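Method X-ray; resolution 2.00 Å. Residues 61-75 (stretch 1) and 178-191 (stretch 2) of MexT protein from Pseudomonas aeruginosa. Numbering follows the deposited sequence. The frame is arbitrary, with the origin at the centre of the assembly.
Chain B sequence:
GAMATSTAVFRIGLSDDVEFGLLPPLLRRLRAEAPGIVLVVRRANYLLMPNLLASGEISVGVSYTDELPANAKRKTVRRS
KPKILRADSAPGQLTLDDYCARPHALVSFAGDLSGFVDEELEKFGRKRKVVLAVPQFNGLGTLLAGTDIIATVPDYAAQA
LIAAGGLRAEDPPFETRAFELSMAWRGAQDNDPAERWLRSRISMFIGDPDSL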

# COMPACT_ATOMS: atom_id res chain seq x y z
N GLY B 61 14.54 6.33 5.93
CA GLY B 61 13.73 5.48 5.07
C GLY B 61 14.55 4.34 4.51
O GLY B 61 15.76 4.46 4.28
N VAL B 62 13.88 3.21 4.32
CA VAL B 62 14.44 2.05 3.63
C VAL B 62 13.56 1.81 2.42
O VAL B 62 12.44 1.30 2.55
N SER B 63 14.07 2.15 1.24
CA SER B 63 13.27 2.23 0.04
C SER B 63 14.18 2.06 -1.17
O SER B 63 15.40 2.19 -1.06
N TYR B 64 13.57 1.77 -2.31
CA TYR B 64 14.24 2.03 -3.57
C TYR B 64 14.43 3.54 -3.70
O TYR B 64 13.53 4.32 -3.40
N THR B 65 15.63 3.94 -4.11
CA THR B 65 15.96 5.36 -4.18
C THR B 65 16.61 5.67 -5.52
O THR B 65 17.37 4.86 -6.05
N ASP B 66 16.29 6.85 -6.05
CA ASP B 66 16.93 7.34 -7.26
C ASP B 66 17.79 8.53 -6.84
O ASP B 66 18.98 8.35 -6.52
N GLU B 67 17.25 9.74 -6.81
CA GLU B 67 17.98 10.90 -6.32
C GLU B 67 17.45 11.31 -4.95
O GLU B 67 16.28 11.11 -4.63
N LEU B 68 18.34 11.89 -4.14
CA LEU B 68 18.04 12.35 -2.80
C LEU B 68 18.49 13.79 -2.64
O LEU B 68 19.37 14.25 -3.38
N PRO B 69 17.90 14.53 -1.70
CA PRO B 69 18.35 15.91 -1.47
C PRO B 69 19.81 15.96 -1.06
O PRO B 69 20.38 15.00 -0.53
N ALA B 70 20.43 17.11 -1.33
CA ALA B 70 21.85 17.29 -1.00
C ALA B 70 22.10 17.15 0.49
O ALA B 70 23.17 16.68 0.90
N ASN B 71 21.14 17.56 1.32
CA ASN B 71 21.25 17.46 2.77
C ASN B 71 20.77 16.10 3.27
O ASN B 71 20.01 16.00 4.24
N ALA B 72 21.22 15.03 2.62
CA ALA B 72 20.77 13.69 2.96
C ALA B 72 21.92 12.71 2.82
O ALA B 72 22.64 12.74 1.82
N LYS B 73 22.10 11.85 3.82
CA LYS B 73 23.05 10.76 3.77
C LYS B 73 22.33 9.48 3.36
O LYS B 73 21.14 9.31 3.61
N ARG B 74 23.07 8.57 2.73
CA ARG B 74 22.46 7.34 2.23
C ARG B 74 23.45 6.19 2.35
O ARG B 74 24.67 6.39 2.38
N LYS B 75 22.90 4.98 2.41
CA LYS B 75 23.68 3.76 2.55
C LYS B 75 22.99 2.68 1.74
O LYS B 75 21.82 2.37 1.98
N ALA B 178 17.09 -0.93 -12.53
CA ALA B 178 16.60 -1.49 -11.28
C ALA B 178 17.25 -0.70 -10.15
O ALA B 178 18.46 -0.85 -9.92
N PHE B 179 16.48 0.14 -9.48
CA PHE B 179 17.02 1.01 -8.45
C PHE B 179 17.49 0.21 -7.25
O PHE B 179 16.90 -0.81 -6.88
N GLU B 180 18.57 0.69 -6.64
CA GLU B 180 19.08 0.11 -5.40
C GLU B 180 18.06 0.24 -4.28
O GLU B 180 17.27 1.19 -4.23
N LEU B 181 18.08 -0.72 -3.36
CA LEU B 181 17.47 -0.51 -2.05
C LEU B 181 18.47 0.25 -1.18
O LEU B 181 19.63 -0.15 -1.08
N SER B 182 18.02 1.34 -0.58
CA SER B 182 18.90 2.21 0.19
C SER B 182 18.31 2.46 1.57
O SER B 182 17.09 2.39 1.77
N MSE B 183 19.19 2.76 2.52
CA MSE B 183 18.79 3.44 3.74
C MSE B 183 19.24 4.88 3.60
O MSE B 183 20.42 5.14 3.36
N ALA B 184 18.31 5.82 3.72
CA ALA B 184 18.62 7.22 3.53
C ALA B 184 18.07 8.04 4.68
O ALA B 184 16.96 7.78 5.17
N TRP B 185 18.85 9.02 5.12
CA TRP B 185 18.44 9.90 6.20
C TRP B 185 19.02 11.28 5.93
O TRP B 185 19.89 11.46 5.07
N ARG B 186 18.52 12.26 6.66
CA ARG B 186 18.88 13.65 6.47
C ARG B 186 20.17 13.97 7.22
O ARG B 186 20.44 13.43 8.29
N GLY B 187 20.97 14.86 6.62
CA GLY B 187 22.28 15.16 7.19
C GLY B 187 22.22 15.68 8.61
O GLY B 187 23.11 15.39 9.42
N ALA B 188 21.17 16.44 8.94
CA ALA B 188 21.06 17.01 10.28
C ALA B 188 21.03 15.94 11.36
O ALA B 188 21.54 16.16 12.47
N GLN B 189 20.45 14.78 11.07
CA GLN B 189 20.26 13.73 12.06
C GLN B 189 21.39 12.70 12.08
O GLN B 189 21.28 11.71 12.81
N ASP B 190 22.45 12.90 11.29
CA ASP B 190 23.59 11.98 11.35
C ASP B 190 24.22 11.98 12.74
O ASP B 190 24.72 10.95 13.19
N ASN B 191 24.17 13.12 13.43
CA ASN B 191 24.77 13.28 14.75
C ASN B 191 23.88 12.75 15.87
O ASN B 191 24.38 12.40 16.94

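The strand 181-186 of stretch 2 lies between two segments of stretch 1. It pairs antiparallel with Gly 61 to Tyr 64 along one edge and with Ala 72 to Lys 75 along the other. The summed buried surface is 1185 Å². The side chains pack around these pairings. Lys 73, Phe 179 and Lys 75 have the most area covered by the opposite stretch.

Lys 73 has the largest share. It sits opposite Trp 185, and both side chains leave the same face of the sheet. The backbone holds the pair in place: Lys 73 N donates to Trp 185 O at 2.6 Å, and Trp 185 N donates to Lys 73 O at 2.8 Å. Lys 73 has chi1 m, with chi2 and chi3 between wells. Lys 73 CB lies over one face of the indole, 3.6 Å from Trp 185 CE2, in a CH-pi contact. Trp 185 has chi1 p and chi2 98°, which brings the indole over toward the lysine strand. Trp 185 NE1 donates a hydrogen bond to Asp 190 OD1 of 3.0 Å. Lys 73 NZ is 4.1 Å from Asp 190 OD2, too far for a salt bridge, although the charges are opposite.

Lys 75 is on the same face and is paired with Met 183. Its chi1, chi2 and chi3 are all t, so the chain is extended up to CE. Lys 75 CB approaches the edge of the indole, 4.0 Å from Trp 185 CZ3. The two lysines therefore meet the tryptophan differently, one over a face and one at the edge. Met 183 is modelled as selenomethionine, with chi1 and chi2 t and chi3 m. Met 183 CE reaches Val 62 CG2 at 4.4 Å.

Phe 179 points toward stretch 1, with chi1 m. Asp 66 CB lies over one face of the Phe 179 ring, 4.0 Å from the ring centroid. Asp 66 OD2 is 3.6 Å from Phe 179 CZ. Phe 179 CB also packs 4.2 Å from Tyr 64 CB. Tyr 64, chi1 m, receives Leu 181 CD2 over one face of its ring, 3.6 Å from the centroid. Leu 181 is m at chi1 and t at chi2. The tyrosine hydroxyl is hydrogen-bonded elsewhere in the structure.

A polar cluster joins the two stretches near Thr 65. Thr 65, chi1 p, shares a hydrogen bond with Ser 182, chi1 m: Thr 65 OG1 to Ser 182 OG is 2.9 Å, and either could donate. Arg 74 has chi1 99°, between wells. Arg 74 NH2 donates to Thr 65 OG1 at 2.8 Å and to Asp 66 O at 3.1 Å. Arg 74 NH2 also forms a salt bridge with Glu 180 OE1 at 3.2 Å. Glu 180 is p at chi1 and t at chi2; its CA-to-CB bond points away, but its end comes nearer. The placement of Glu 180 OE1 and Ser 182 OG is less certain. Beside this cluster, Leu 68 CD1 packs on Ala 184 CB at 3.6 Å.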

# COMPACT_ATOMS: atom_id res chain seq x y z
CB VAL B 62 14.52 0.81 4.53
CG1 VAL B 62 15.23 -0.32 3.79
CG2 VAL B 62 15.25 1.15 5.82
CB SER B 63 12.52 3.56 -0.04
OG SER B 63 11.60 3.58 -1.12
CB TYR B 64 13.44 1.49 -4.74
CG TYR B 64 13.14 0.01 -4.63
CD1 TYR B 64 14.12 -0.94 -4.93
CD2 TYR B 64 11.90 -0.44 -4.20
CE1 TYR B 64 13.86 -2.29 -4.81
CE2 TYR B 64 11.63 -1.78 -4.08
CZ TYR B 64 12.61 -2.70 -4.39
OH TYR B 64 12.34 -4.05 -4.27
CB THR B 65 16.90 5.78 -3.04
OG1 THR B 65 18.11 5.01 -3.12
CG2 THR B 65 16.24 5.56 -1.69
CB ASP B 66 15.88 7.67 -8.33
CG ASP B 66 16.50 8.10 -9.64
OD1 ASP B 66 17.74 8.03 -9.78
OD2 ASP B 66 15.74 8.50 -10.55
CB GLU B 67 17.87 12.08 -7.29
CG GLU B 67 18.04 11.71 -8.75
CD GLU B 67 19.50 11.62 -9.15
OE1 GLU B 67 19.77 11.25 -10.31
OE2 GLU B 67 20.38 11.92 -8.31
CB LEU B 68 18.74 11.46 -1.75
CG LEU B 68 18.31 9.99 -1.72
CD1 LEU B 68 19.26 9.18 -0.88
CD2 LEU B 68 16.88 9.86 -1.21
CB PRO B 69 17.43 16.39 -0.34
CG PRO B 69 16.22 15.54 -0.45
CD PRO B 69 16.71 14.19 -0.90
CB ALA B 70 22.34 18.64 -1.51
CB ASN B 71 20.46 18.60 3.41
CG ASN B 71 20.80 18.80 4.88
OD1 ASN B 71 21.63 18.09 5.44
ND2 ASN B 71 20.15 19.78 5.51
CB ALA B 72 19.59 13.25 2.08
CB LYS B 73 23.74 10.56 5.12
CG LYS B 73 24.81 11.60 5.45
CD LYS B 73 26.19 11.11 5.04
CE LYS B 73 27.23 11.41 6.12
NZ LYS B 73 27.58 12.85 6.20
CB ARG B 74 21.98 7.49 0.78
CG ARG B 74 22.92 6.94 -0.27
CD ARG B 74 22.66 7.57 -1.63
NE ARG B 74 21.58 6.91 -2.36
CZ ARG B 74 21.07 7.36 -3.50
NH1 ARG B 74 21.55 8.47 -4.05
NH2 ARG B 74 20.09 6.69 -4.10
CB LYS B 75 23.79 3.35 4.02
CG LYS B 75 24.10 1.89 4.27
CD LYS B 75 24.34 1.62 5.75
CE LYS B 75 24.70 0.17 6.01
NZ LYS B 75 23.50 -0.68 6.22
CB ALA B 178 16.90 -2.98 -11.17
CB PHE B 179 15.98 2.04 -8.00
CG PHE B 179 15.65 3.08 -9.04
CD1 PHE B 179 16.66 3.66 -9.80
CD2 PHE B 179 14.34 3.48 -9.25
CE1 PHE B 179 16.36 4.61 -10.76
CE2 PHE B 179 14.04 4.43 -10.20
CZ PHE B 179 15.05 5.00 -10.96
CB GLU B 180 20.37 0.82 -5.00
CG GLU B 180 20.21 2.34 -4.98
CD GLU B 180 21.44 3.08 -4.48
OE1 GLU B 180 21.32 3.82 -3.48
OE2 GLU B 180 22.52 2.94 -5.10
CB LEU B 181 17.10 -1.84 -1.39
CG LEU B 181 15.71 -2.44 -1.64
CD1 LEU B 181 15.52 -3.70 -0.81
CD2 LEU B 181 14.61 -1.43 -1.34
CB SER B 182 19.12 3.56 -0.50
OG SER B 182 20.00 3.45 -1.60
CB MSE B 183 19.39 2.81 4.99
CG MSE B 183 19.04 3.60 6.25
SE MSE B 183 19.75 2.87 7.91
CE MSE B 183 19.24 1.01 7.66
CB ALA B 184 18.04 7.74 2.20
CB TRP B 185 18.87 9.36 7.56
CG TRP B 185 20.36 9.24 7.75
CD1 TRP B 185 21.17 10.13 8.38
CD2 TRP B 185 21.20 8.16 7.32
NE1 TRP B 185 22.47 9.68 8.37
CE2 TRP B 185 22.51 8.47 7.73
CE3 TRP B 185 20.97 6.96 6.64
CZ2 TRP B 185 23.59 7.63 7.46
CZ3 TRP B 185 22.04 6.13 6.38
CH2 TRP B 185 23.34 6.47 6.79
CB ARG B 186 17.75 14.56 6.95
CG ARG B 186 17.35 14.28 8.38
CD ARG B 186 16.26 13.22 8.50
NE ARG B 186 14.98 13.67 7.96
CZ ARG B 186 14.28 14.69 8.45
NH1 ARG B 186 14.72 15.38 9.49
NH2 ARG B 186 13.13 15.02 7.88
CB ALA B 188 19.81 17.89 10.37
CB GLN B 189 18.93 13.02 11.82
CG GLN B 189 17.81 13.46 12.75
CD GLN B 189 17.06 14.68 12.26
OE1 GLN B 189 17.36 15.21 11.20
NE2 GLN B 189 16.07 15.12 13.02
CB ASP B 190 24.62 12.37 10.29
CG ASP B 190 25.60 11.25 9.99
OD1 ASP B 190 25.15 10.12 9.71
OD2 ASP B 190 26.82 11.50 10.03
CB ASN B 191 25.04 14.76 15.01
CG ASN B 191 23.77 15.54 15.34
OD1 ASN B 191 22.67 15.18 14.91
ND2 ASN B 191 23.92 16.61 16.11